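Local atomic coordinates of L-lysine 6-monooxygenase (Pseudomonas syringae pv. tomato, PDB entry 5CQF), a protein that probably hydroxylates the side-chain amino group of L-lysine, using FAD and a nicotinamide coenzyme, in a siderophore biosynthesis pathway. Residues T56-E61 against R191-L196; H112-Y117 against Q410-M415; K205-L210 against L221-R226; S215-V220 against A239-T244. One frame throughout, in Å; residues are numbered along the deposited sequence.

Contact 1 (T56-E61 against R191-L196)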
# COMPACT_ATOMS: atom_id res chain seq x y z
N THR A 56 -35.31 5.56 -5.09
CA THR A 56 -34.96 5.29 -3.71
C THR A 56 -33.49 4.91 -3.58
O THR A 56 -32.89 4.36 -4.51
CB THR A 56 -35.87 4.17 -3.13
OG1 THR A 56 -37.25 4.55 -3.28
CG2 THR A 56 -35.60 3.94 -1.63
N GLN A 57 -32.91 5.25 -2.43
CA GLN A 57 -31.53 4.90 -2.12
C GLN A 57 -31.35 3.39 -2.14
O GLN A 57 -30.40 2.89 -2.72
CB GLN A 57 -31.14 5.47 -0.75
CG GLN A 57 -29.64 5.42 -0.45
CD GLN A 57 -29.28 5.90 0.96
OE1 GLN A 57 -28.39 5.33 1.61
NE2 GLN A 57 -29.94 6.96 1.43
N TRP A 58 -32.28 2.65 -1.53
CA TRP A 58 -32.24 1.18 -1.54
C TRP A 58 -32.01 0.62 -2.95
O TRP A 58 -31.15 -0.26 -3.13
CB TRP A 58 -33.53 0.59 -0.93
CG TRP A 58 -33.52 -0.93 -0.84
CD1 TRP A 58 -34.14 -1.82 -1.69
CD2 TRP A 58 -32.85 -1.74 0.16
NE1 TRP A 58 -33.89 -3.11 -1.28
CE2 TRP A 58 -33.11 -3.09 -0.16
CE3 TRP A 58 -32.07 -1.44 1.28
CZ2 TRP A 58 -32.61 -4.15 0.62
CZ3 TRP A 58 -31.57 -2.49 2.05
CH2 TRP A 58 -31.85 -3.83 1.71
N HIS A 59 -32.76 1.12 -3.93
CA HIS A 59 -32.66 0.61 -5.29
C HIS A 59 -31.33 0.95 -5.96
O HIS A 59 -30.78 0.13 -6.69
CB HIS A 59 -33.81 1.10 -6.15
CG HIS A 59 -33.69 0.70 -7.58
ND1 HIS A 59 -33.95 -0.59 -8.02
CD2 HIS A 59 -33.29 1.39 -8.68
CE1 HIS A 59 -33.74 -0.66 -9.32
NE2 HIS A 59 -33.34 0.53 -9.75
N ARG A 60 -30.83 2.17 -5.75
CA ARG A 60 -29.55 2.59 -6.33
C ARG A 60 -28.39 1.74 -5.78
O ARG A 60 -27.51 1.31 -6.53
CB ARG A 60 -29.31 4.07 -6.05
CG ARG A 60 -30.33 5.02 -6.66
CD ARG A 60 -29.99 6.46 -6.33
NE ARG A 60 -31.18 7.32 -6.22
CZ ARG A 60 -31.56 7.99 -5.12
NH1 ARG A 60 -32.66 8.74 -5.16
NH2 ARG A 60 -30.86 7.94 -3.99
N GLU A 61 -28.42 1.48 -4.46
CA GLU A 61 -27.47 0.58 -3.80
C GLU A 61 -27.60 -0.87 -4.28
O GLU A 61 -26.61 -1.60 -4.36
CB GLU A 61 -27.63 0.65 -2.27
CG GLU A 61 -27.22 2.00 -1.69
CD GLU A 61 -27.03 1.98 -0.18
OE1 GLU A 61 -27.91 1.44 0.53
OE2 GLU A 61 -25.99 2.51 0.30
N ARG A 191 -30.96 -10.41 -5.65
CA ARG A 191 -31.95 -10.17 -4.62
C ARG A 191 -31.37 -10.53 -3.25
O ARG A 191 -32.11 -10.75 -2.30
CB ARG A 191 -33.19 -11.02 -4.93
CG ARG A 191 -33.84 -10.69 -6.27
CD ARG A 191 -34.96 -9.66 -6.12
NE ARG A 191 -36.10 -10.22 -5.39
CZ ARG A 191 -37.06 -10.98 -5.92
NH1 ARG A 191 -37.05 -11.28 -7.22
NH2 ARG A 191 -38.04 -11.43 -5.14
N PHE A 192 -30.04 -10.54 -3.15
CA PHE A 192 -29.34 -10.98 -1.94
C PHE A 192 -29.77 -10.21 -0.70
O PHE A 192 -30.02 -10.81 0.33
CB PHE A 192 -27.80 -10.91 -2.11
CG PHE A 192 -27.04 -11.43 -0.92
CD1 PHE A 192 -26.85 -12.79 -0.74
CD2 PHE A 192 -26.52 -10.57 0.02
CE1 PHE A 192 -26.18 -13.28 0.37
CE2 PHE A 192 -25.84 -11.05 1.13
CZ PHE A 192 -25.68 -12.40 1.31
N LEU A 193 -29.85 -8.89 -0.81
CA LEU A 193 -30.15 -8.05 0.34
C LEU A 193 -31.59 -8.22 0.76
O LEU A 193 -31.87 -8.45 1.93
CB LEU A 193 -29.87 -6.58 0.03
CG LEU A 193 -28.56 -5.97 0.54
CD1 LEU A 193 -28.60 -5.81 2.07
CD2 LEU A 193 -27.34 -6.77 0.10
N THR A 194 -32.49 -8.12 -0.20
CA THR A 194 -33.92 -8.29 0.06
C THR A 194 -34.18 -9.63 0.73
O THR A 194 -34.87 -9.71 1.73
CB THR A 194 -34.72 -8.21 -1.27
OG1 THR A 194 -34.23 -7.12 -2.07
CG2 THR A 194 -36.19 -8.02 -1.00
N ARG A 195 -33.59 -10.69 0.19
CA ARG A 195 -33.80 -12.04 0.71
C ARG A 195 -33.24 -12.21 2.12
O ARG A 195 -33.90 -12.80 2.97
CB ARG A 195 -33.16 -13.09 -0.21
CG ARG A 195 -33.79 -13.18 -1.59
CD ARG A 195 -35.05 -14.03 -1.54
NE ARG A 195 -35.67 -14.16 -2.85
CZ ARG A 195 -36.93 -14.51 -3.05
NH1 ARG A 195 -37.74 -14.74 -2.02
NH2 ARG A 195 -37.40 -14.61 -4.28
N LEU A 196 -32.04 -11.70 2.36
CA LEU A 196 -31.46 -11.73 3.71
C LEU A 196 -32.31 -11.00 4.74
O LEU A 196 -32.38 -11.39 5.91
CB LEU A 196 -30.07 -11.12 3.72
CG LEU A 196 -28.86 -12.06 3.58
CD1 LEU A 196 -28.40 -12.61 4.92
CD2 LEU A 196 -29.14 -13.22 2.64

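Contact 2 (H112-Y117 against Q410-M415)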
# COMPACT_ATOMS: atom_id res chain seq x y z
N HIS A 112 -20.77 2.73 -1.00
CA HIS A 112 -21.80 3.58 -0.38
C HIS A 112 -21.65 5.04 -0.87
O HIS A 112 -22.64 5.69 -1.22
CB HIS A 112 -21.72 3.42 1.14
CG HIS A 112 -22.52 4.40 1.93
ND1 HIS A 112 -23.90 4.50 1.84
CD2 HIS A 112 -22.15 5.29 2.89
CE1 HIS A 112 -24.33 5.42 2.67
NE2 HIS A 112 -23.29 5.92 3.32
N GLU A 113 -20.41 5.53 -0.96
CA GLU A 113 -20.16 6.86 -1.46
C GLU A 113 -20.55 7.01 -2.94
O GLU A 113 -21.23 7.98 -3.32
CB GLU A 113 -18.72 7.34 -1.19
CG GLU A 113 -18.56 8.84 -1.45
CD GLU A 113 -17.29 9.48 -0.90
OE1 GLU A 113 -16.25 8.80 -0.69
OE2 GLU A 113 -17.31 10.71 -0.68
N TRP A 114 -20.16 6.06 -3.78
CA TRP A 114 -20.58 6.10 -5.19
C TRP A 114 -22.10 6.07 -5.36
O TRP A 114 -22.63 6.76 -6.23
CB TRP A 114 -19.97 4.95 -5.98
CG TRP A 114 -18.54 5.10 -6.29
CD1 TRP A 114 -17.49 4.40 -5.76
CD2 TRP A 114 -17.97 6.03 -7.19
NE1 TRP A 114 -16.31 4.82 -6.30
CE2 TRP A 114 -16.59 5.83 -7.19
CE3 TRP A 114 -18.51 7.02 -8.01
CZ2 TRP A 114 -15.75 6.58 -7.94
CZ3 TRP A 114 -17.67 7.77 -8.75
CH2 TRP A 114 -16.32 7.56 -8.72
N SER A 115 -22.81 5.30 -4.54
CA SER A 115 -24.29 5.34 -4.51
C SER A 115 -24.83 6.72 -4.22
O SER A 115 -25.69 7.24 -4.96
CB SER A 115 -24.87 4.41 -3.44
OG SER A 115 -24.60 3.07 -3.79
N ASP A 116 -24.33 7.32 -3.14
CA ASP A 116 -24.72 8.68 -2.78
C ASP A 116 -24.46 9.66 -3.91
O ASP A 116 -25.32 10.48 -4.25
CB ASP A 116 -23.98 9.14 -1.53
CG ASP A 116 -24.58 10.41 -0.95
OD1 ASP A 116 -25.72 10.33 -0.45
OD2 ASP A 116 -23.96 11.48 -0.99
N TYR A 117 -23.27 9.56 -4.50
CA TYR A 117 -22.95 10.38 -5.68
C TYR A 117 -23.99 10.20 -6.75
O TYR A 117 -24.49 11.14 -7.33
CB TYR A 117 -21.56 10.00 -6.23
CG TYR A 117 -21.25 10.49 -7.64
CD1 TYR A 117 -21.09 11.85 -7.91
CD2 TYR A 117 -21.10 9.58 -8.70
CE1 TYR A 117 -20.80 12.28 -9.20
CE2 TYR A 117 -20.81 10.00 -9.98
CZ TYR A 117 -20.66 11.34 -10.23
OH TYR A 117 -20.39 11.73 -11.50
N GLN A 410 -20.98 -2.60 -14.77
CA GLN A 410 -21.52 -1.33 -14.30
C GLN A 410 -20.40 -0.28 -14.14
O GLN A 410 -20.45 0.50 -13.20
CB GLN A 410 -22.33 -1.50 -13.00
CG GLN A 410 -23.61 -2.31 -13.15
CD GLN A 410 -24.59 -1.68 -14.14
OE1 GLN A 410 -25.20 -0.64 -13.88
NE2 GLN A 410 -24.73 -2.32 -15.31
N SER A 411 -19.42 -0.25 -15.05
CA SER A 411 -18.33 0.74 -15.03
C SER A 411 -18.86 2.13 -15.35
O SER A 411 -19.42 2.39 -16.42
CB SER A 411 -17.24 0.37 -16.05
OG SER A 411 -16.18 1.32 -16.05
N PHE A 412 -18.68 3.04 -14.41
CA PHE A 412 -19.21 4.38 -14.58
C PHE A 412 -18.52 5.08 -15.73
O PHE A 412 -19.17 5.74 -16.53
CB PHE A 412 -19.04 5.17 -13.31
CG PHE A 412 -20.04 4.84 -12.26
CD1 PHE A 412 -20.86 3.73 -12.35
CD2 PHE A 412 -20.15 5.67 -11.14
CE1 PHE A 412 -21.79 3.46 -11.37
CE2 PHE A 412 -21.08 5.40 -10.15
CZ PHE A 412 -21.90 4.29 -10.27
N SER A 413 -17.21 4.93 -15.84
CA SER A 413 -16.51 5.58 -16.91
C SER A 413 -16.96 5.12 -18.29
O SER A 413 -17.09 5.94 -19.22
CB SER A 413 -15.00 5.43 -16.76
OG SER A 413 -14.61 4.07 -16.57
N LEU A 414 -17.24 3.82 -18.45
CA LEU A 414 -17.68 3.31 -19.74
C LEU A 414 -19.01 3.93 -20.13
O LEU A 414 -19.20 4.29 -21.28
CB LEU A 414 -17.79 1.77 -19.72
CG LEU A 414 -16.44 1.06 -19.57
CD1 LEU A 414 -16.61 -0.47 -19.59
CD2 LEU A 414 -15.41 1.49 -20.62
N MSE A 415 -19.89 4.08 -19.14
CA MSE A 415 -21.19 4.70 -19.34
C MSE A 415 -21.04 6.10 -19.81
O MSE A 415 -21.81 6.54 -20.66
CB MSE A 415 -22.02 4.73 -18.08
CG MSE A 415 -22.63 3.36 -17.94
SE MSE A 415 -23.00 3.12 -16.04
CE MSE A 415 -23.51 1.24 -16.41

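Contact 3 (K205-L210 against L221-R226)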
# COMPACT_ATOMS: atom_id res chain seq x y z
N LYS A 205 -27.87 -21.31 9.43
CA LYS A 205 -26.47 -21.56 9.73
C LYS A 205 -25.62 -22.00 8.53
O LYS A 205 -24.49 -21.57 8.36
CB LYS A 205 -26.37 -22.63 10.85
CG LYS A 205 -24.97 -22.88 11.41
CD LYS A 205 -24.95 -23.96 12.49
CE LYS A 205 -24.94 -25.37 11.89
NZ LYS A 205 -25.47 -26.42 12.81
N ARG A 206 -26.18 -22.89 7.70
CA ARG A 206 -25.41 -23.58 6.67
C ARG A 206 -25.79 -23.03 5.32
O ARG A 206 -26.94 -23.09 4.93
CB ARG A 206 -25.69 -25.08 6.75
CG ARG A 206 -25.23 -25.74 8.05
CD ARG A 206 -25.73 -27.18 8.16
NE ARG A 206 -27.19 -27.22 8.01
CZ ARG A 206 -27.92 -28.30 7.76
NH1 ARG A 206 -27.36 -29.50 7.65
NH2 ARG A 206 -29.23 -28.17 7.63
N TRP A 207 -24.82 -22.46 4.61
CA TRP A 207 -25.08 -21.82 3.34
C TRP A 207 -24.23 -22.44 2.26
O TRP A 207 -23.12 -22.88 2.53
CB TRP A 207 -24.75 -20.37 3.43
CG TRP A 207 -25.75 -19.59 4.15
CD1 TRP A 207 -25.86 -19.46 5.48
CD2 TRP A 207 -26.79 -18.78 3.57
NE1 TRP A 207 -26.91 -18.65 5.80
CE2 TRP A 207 -27.50 -18.21 4.64
CE3 TRP A 207 -27.18 -18.49 2.26
CZ2 TRP A 207 -28.59 -17.33 4.46
CZ3 TRP A 207 -28.26 -17.60 2.06
CH2 TRP A 207 -28.95 -17.04 3.16
N LEU A 208 -24.76 -22.50 1.05
CA LEU A 208 -23.98 -22.82 -0.12
C LEU A 208 -24.02 -21.63 -1.02
O LEU A 208 -25.09 -21.10 -1.25
CB LEU A 208 -24.57 -24.02 -0.84
CG LEU A 208 -23.68 -24.53 -1.98
CD1 LEU A 208 -23.84 -26.02 -2.13
CD2 LEU A 208 -23.97 -23.86 -3.31
N VAL A 209 -22.87 -21.19 -1.49
CA VAL A 209 -22.80 -20.07 -2.42
C VAL A 209 -22.08 -20.53 -3.70
O VAL A 209 -20.92 -20.93 -3.66
CB VAL A 209 -22.04 -18.87 -1.80
CG1 VAL A 209 -21.96 -17.72 -2.76
CG2 VAL A 209 -22.72 -18.40 -0.53
N LEU A 210 -22.81 -20.51 -4.81
CA LEU A 210 -22.30 -20.98 -6.09
C LEU A 210 -21.73 -19.80 -6.87
O LEU A 210 -22.41 -18.78 -7.03
CB LEU A 210 -23.45 -21.60 -6.86
CG LEU A 210 -23.21 -22.16 -8.27
CD1 LEU A 210 -22.34 -23.41 -8.22
CD2 LEU A 210 -24.54 -22.49 -8.92
N LEU A 221 -18.77 -12.89 2.03
CA LEU A 221 -18.29 -11.99 3.08
C LEU A 221 -19.41 -11.52 3.97
O LEU A 221 -19.25 -11.47 5.20
CB LEU A 221 -17.59 -10.78 2.47
CG LEU A 221 -16.96 -9.74 3.41
CD1 LEU A 221 -15.88 -10.36 4.28
CD2 LEU A 221 -16.34 -8.63 2.57
N GLU A 222 -20.55 -11.20 3.38
CA GLU A 222 -21.63 -10.64 4.14
C GLU A 222 -22.20 -11.72 5.06
O GLU A 222 -22.52 -11.46 6.24
CB GLU A 222 -22.68 -10.04 3.23
CG GLU A 222 -23.97 -9.60 3.94
CD GLU A 222 -23.84 -8.35 4.81
OE1 GLU A 222 -22.95 -7.51 4.53
OE2 GLU A 222 -24.65 -8.19 5.75
N LEU A 223 -22.28 -12.95 4.56
CA LEU A 223 -22.80 -14.03 5.39
C LEU A 223 -21.88 -14.32 6.58
O LEU A 223 -22.36 -14.35 7.71
CB LEU A 223 -23.00 -15.29 4.59
CG LEU A 223 -24.06 -15.22 3.51
CD1 LEU A 223 -24.01 -16.52 2.73
CD2 LEU A 223 -25.47 -14.98 4.08
N VAL A 224 -20.59 -14.55 6.34
CA VAL A 224 -19.69 -14.83 7.47
C VAL A 224 -19.53 -13.58 8.35
O VAL A 224 -19.11 -13.70 9.48
CB VAL A 224 -18.30 -15.34 7.06
CG1 VAL A 224 -18.39 -16.66 6.32
CG2 VAL A 224 -17.54 -14.31 6.24
N SER A 225 -19.85 -12.40 7.85
CA SER A 225 -19.83 -11.19 8.68
C SER A 225 -21.01 -11.08 9.62
O SER A 225 -20.90 -10.48 10.65
CB SER A 225 -19.79 -9.92 7.84
OG SER A 225 -18.55 -9.80 7.20
N ARG A 226 -22.16 -11.59 9.24
CA ARG A 226 -23.37 -11.26 9.96
C ARG A 226 -23.55 -12.10 11.20
O ARG A 226 -24.31 -11.73 12.06
CB ARG A 226 -24.59 -11.45 9.08
CG ARG A 226 -24.74 -10.37 8.04
CD ARG A 226 -25.73 -9.30 8.46
NE ARG A 226 -26.57 -8.96 7.31
CZ ARG A 226 -27.89 -9.18 7.24
NH1 ARG A 226 -28.53 -8.82 6.13
NH2 ARG A 226 -28.57 -9.72 8.25

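Contact 4 (S215-V220 against A239-T244)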
# COMPACT_ATOMS: atom_id res chain seq x y z
N SER A 215 -19.83 -10.94 -7.06
CA SER A 215 -21.11 -11.05 -6.37
C SER A 215 -21.07 -12.22 -5.40
O SER A 215 -21.60 -12.12 -4.30
CB SER A 215 -22.27 -11.21 -7.37
OG SER A 215 -22.30 -10.11 -8.25
N ALA A 216 -20.43 -13.32 -5.82
CA ALA A 216 -20.22 -14.46 -4.96
C ALA A 216 -19.34 -14.10 -3.77
O ALA A 216 -19.60 -14.50 -2.65
CB ALA A 216 -19.62 -15.63 -5.73
N SER A 217 -18.28 -13.37 -4.02
CA SER A 217 -17.36 -13.01 -2.95
C SER A 217 -18.08 -12.16 -1.89
O SER A 217 -18.05 -12.46 -0.69
CB SER A 217 -16.19 -12.26 -3.55
OG SER A 217 -15.20 -12.05 -2.58
N GLU A 218 -18.77 -11.13 -2.35
CA GLU A 218 -19.43 -10.22 -1.45
C GLU A 218 -20.54 -10.90 -0.63
O GLU A 218 -20.78 -10.55 0.53
CB GLU A 218 -19.99 -9.04 -2.22
CG GLU A 218 -18.91 -8.19 -2.84
CD GLU A 218 -19.48 -7.00 -3.60
OE1 GLU A 218 -20.72 -6.96 -3.78
OE2 GLU A 218 -18.68 -6.11 -4.00
N SER A 219 -21.20 -11.88 -1.23
CA SER A 219 -22.23 -12.63 -0.53
C SER A 219 -21.61 -13.44 0.56
O SER A 219 -22.09 -13.48 1.68
CB SER A 219 -22.96 -13.54 -1.50
OG SER A 219 -23.68 -12.80 -2.46
N VAL A 220 -20.51 -14.08 0.22
CA VAL A 220 -19.81 -14.88 1.19
C VAL A 220 -19.40 -14.00 2.35
O VAL A 220 -19.64 -14.34 3.50
CB VAL A 220 -18.60 -15.60 0.59
CG1 VAL A 220 -17.76 -16.27 1.66
CG2 VAL A 220 -19.08 -16.65 -0.41
N ALA A 239 -11.02 -22.93 -10.52
CA ALA A 239 -10.34 -22.67 -9.24
C ALA A 239 -11.11 -21.66 -8.43
O ALA A 239 -11.96 -20.91 -8.96
CB ALA A 239 -8.90 -22.18 -9.45
N GLY A 240 -10.83 -21.64 -7.13
CA GLY A 240 -11.60 -20.76 -6.25
C GLY A 240 -11.23 -19.29 -6.34
O GLY A 240 -10.57 -18.83 -7.26
N PHE A 241 -11.61 -18.57 -5.30
CA PHE A 241 -11.37 -17.16 -5.20
C PHE A 241 -9.89 -16.80 -5.20
O PHE A 241 -9.53 -15.74 -5.70
CB PHE A 241 -12.01 -16.62 -3.91
CG PHE A 241 -13.51 -16.60 -3.92
CD1 PHE A 241 -14.20 -15.96 -4.91
CD2 PHE A 241 -14.22 -17.16 -2.88
CE1 PHE A 241 -15.58 -15.89 -4.89
CE2 PHE A 241 -15.60 -17.08 -2.84
CZ PHE A 241 -16.28 -16.44 -3.85
N LYS A 242 -9.02 -17.67 -4.67
CA LYS A 242 -7.58 -17.32 -4.55
C LYS A 242 -6.85 -17.22 -5.88
O LYS A 242 -5.74 -16.67 -5.97
CB LYS A 242 -6.84 -18.33 -3.65
CG LYS A 242 -7.16 -18.15 -2.18
CD LYS A 242 -6.89 -19.43 -1.39
CE LYS A 242 -6.93 -19.18 0.11
NZ LYS A 242 -7.75 -20.19 0.84
N LEU A 243 -7.46 -17.79 -6.91
CA LEU A 243 -6.91 -17.72 -8.25
C LEU A 243 -7.74 -16.85 -9.22
O LEU A 243 -7.42 -16.81 -10.40
CB LEU A 243 -6.64 -19.13 -8.80
CG LEU A 243 -5.41 -19.83 -8.18
CD1 LEU A 243 -5.39 -21.34 -8.48
CD2 LEU A 243 -4.11 -19.20 -8.65
N THR A 244 -8.74 -16.11 -8.74
CA THR A 244 -9.41 -15.13 -9.61
C THR A 244 -8.49 -13.96 -10.00
O THR A 244 -7.50 -13.65 -9.31
CB THR A 244 -10.67 -14.47 -9.01
OG1 THR A 244 -10.30 -13.55 -7.95
CG2 THR A 244 -11.70 -15.54 -8.56

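Contact 1 (T56-E61 against R191-L196)
W58 and L193 make most of this contact, and T194 completes it. The indole of W58 reaches over from the first turn of helix 57-64 and meets the start of helix 192-198. It touches with the benzo end of the ring. W58 CZ2 lies 3.7 Å from L193 CB, and W58 CH2 lies 3.8 Å from L193 CD1. L193 therefore meets the indole along its own length, from the root to one methyl. CB comes at a slant to the ring plane. The W58 torsion explains the reach: CG stands anti to the backbone N (chi1 -176°), which carries the indole out from its helix to the other one. The backbones stay well apart, with W58 CA and L193 CA 9.6 Å from each other. T194 sits beside the indole rim. Its backbone N is near the ring plane, 4.1 Å from W58 CZ2. The hydroxyl T194 OG1 also lies 4.1 Å from W58 NE1, too far for a bond. The joint is thus held by apolar packing from a single large side chain, and it lies at the surface. Helix 57-64 follows strand 47-50 of one parallel sheet, and helix 192-198 follows strand 186-188 of the other. F192 and L196 pack on F187 of strand 186-188 and on helix 214-226. R60 and E61 touch helix 111-125.

Contact 2 (H112-Y117 against Q410-M415)
Along 112-117, W114 is the first residue to meet F412. Its benzo ring receives the edge of F412 in an offset edge-to-face pair. The ring centroids are 5.5 Å apart and the planes stand at 86°. The closest atoms are W114 CE3 and F412 CE2, at 3.7 Å. F412 CD2 lies almost as near, 3.8 Å from W114 CE3. The two side chains run past each other in opposite directions. One turn on, Y117 adds a lighter contact. Its ring edge faces F412, with Y117 CD2 4.4 Å from F412 CE2. The Y117 hydroxyl is held elsewhere, by F87 O. F89 meets the rings of both W114 and Y117, and L64 of helix 57-64 touches W114 and F412. The far side of helix 111-125 faces the second subunit, where Y298 of that subunit bonds to E113. The arrangement is an aromatic cluster between two helices in the buried core. It joins helix 111-125 to the first turn of the C-terminal helix 412-428, which also packs on helix 23-37, into which a GxGxxG pattern of Rossmann type runs, consistent with an FAD-binding fold.

Contact 3 (K205-L210 against L221-R226)
L221 O, on the helix whose L223 packs against W207, is gripped twice by S225. S225 N bonds to it at 2.9 Å and S225 OG at 2.7 Å, from opposite faces of the carbonyl plane. The hydroxyl stands 37° out of that plane, off the lone-pair direction. One residue along, R226 NE makes a salt bridge of 2.6 Å with E222 OE2, which lies close to the guanidinium plane. The contact with strand 206-210 itself is apolar. L223 CG is anti to the carbonyl carbon (chi1 -65°), and its two methyls spread over the indole of W207. L223 CD2 sits over the centre of the six-membered ring, 3.9 Å from the centroid, in a CH-pi contact. L223 CD1 sits nearest W207 CD2, at 3.7 Å. That same methyl meets V209 CG2 at 4.0 Å, tip to tip. The indole nitrogen is satisfied by P204 O, and F192 and L196 of helix 192-198 close in beside L223 and W207. This is the strand-helix packing of a beta-alpha-beta crossover, in which 206-210, helix 214-226 and strand 231-235 follow in turn. With the GxGxxA pattern after the first strand, it is consistent with a Rossmann-type, probably NADP(H)-binding, domain.

Contact 4 (S215-V220 against A239-T244)
F241 lays the far end of its ring against the backbone of helix 214-226 where A216 joins S217. F241 CZ is 3.7 Å from S217 N and 3.9 Å from A216 C. The methyl A216 CB lies in the ring plane at its edge, 3.9 Å from F241 CZ. S217 comes over one face instead. Its CB is 3.9 Å from F241 CE1, and its OG stands above the ring because it is anti to the backbone N (chi1 -172°). V220 CG2 touches the ring from further along the helix, 4.3 Å from F241 CE2. The ring thus fits against two successive turns of the helix. A216 is the last residue of a GxGxxA pattern of Rossmann type, so the contact lies at the start of what is probably the dinucleotide-binding helix. F241 itself opens a short 3-10 segment, 241-243, in the loop after strand 231-235. That loop is tied back on itself: F241 O accepts from T244 N and from T244 OG1, the latter at 3.2 Å. On the helix, S215 O is likewise held by S219 N and S219 OG, which approach from opposite faces of its plane. H236 meets the F241 ring edge-to-face, and I285 packs on F241, S217 and T244. R252 of the third subunit bonds to T244 O.

Contact 1 is a surface joint, while contacts 2, 3 and 4 are buried. All four cross their gaps by apolar or aromatic packing. Contact 2 sets ring against ring, contact 3 puts leucine methyls on an indole, and contact 4 presses a phenyl ring on helix backbone. Contacts 3 and 4 share helix 214-226 and meet where V209 CG1 touches V220 CG2 at 3.9 Å. Contact 1 connects with this group through F192, which packs on L223 and S219. It reaches contact 2 through a probable hydrogen bond between E61 and H112. Contacts 2 and 4 lie near other subunits; contacts 1 and 3 touch none.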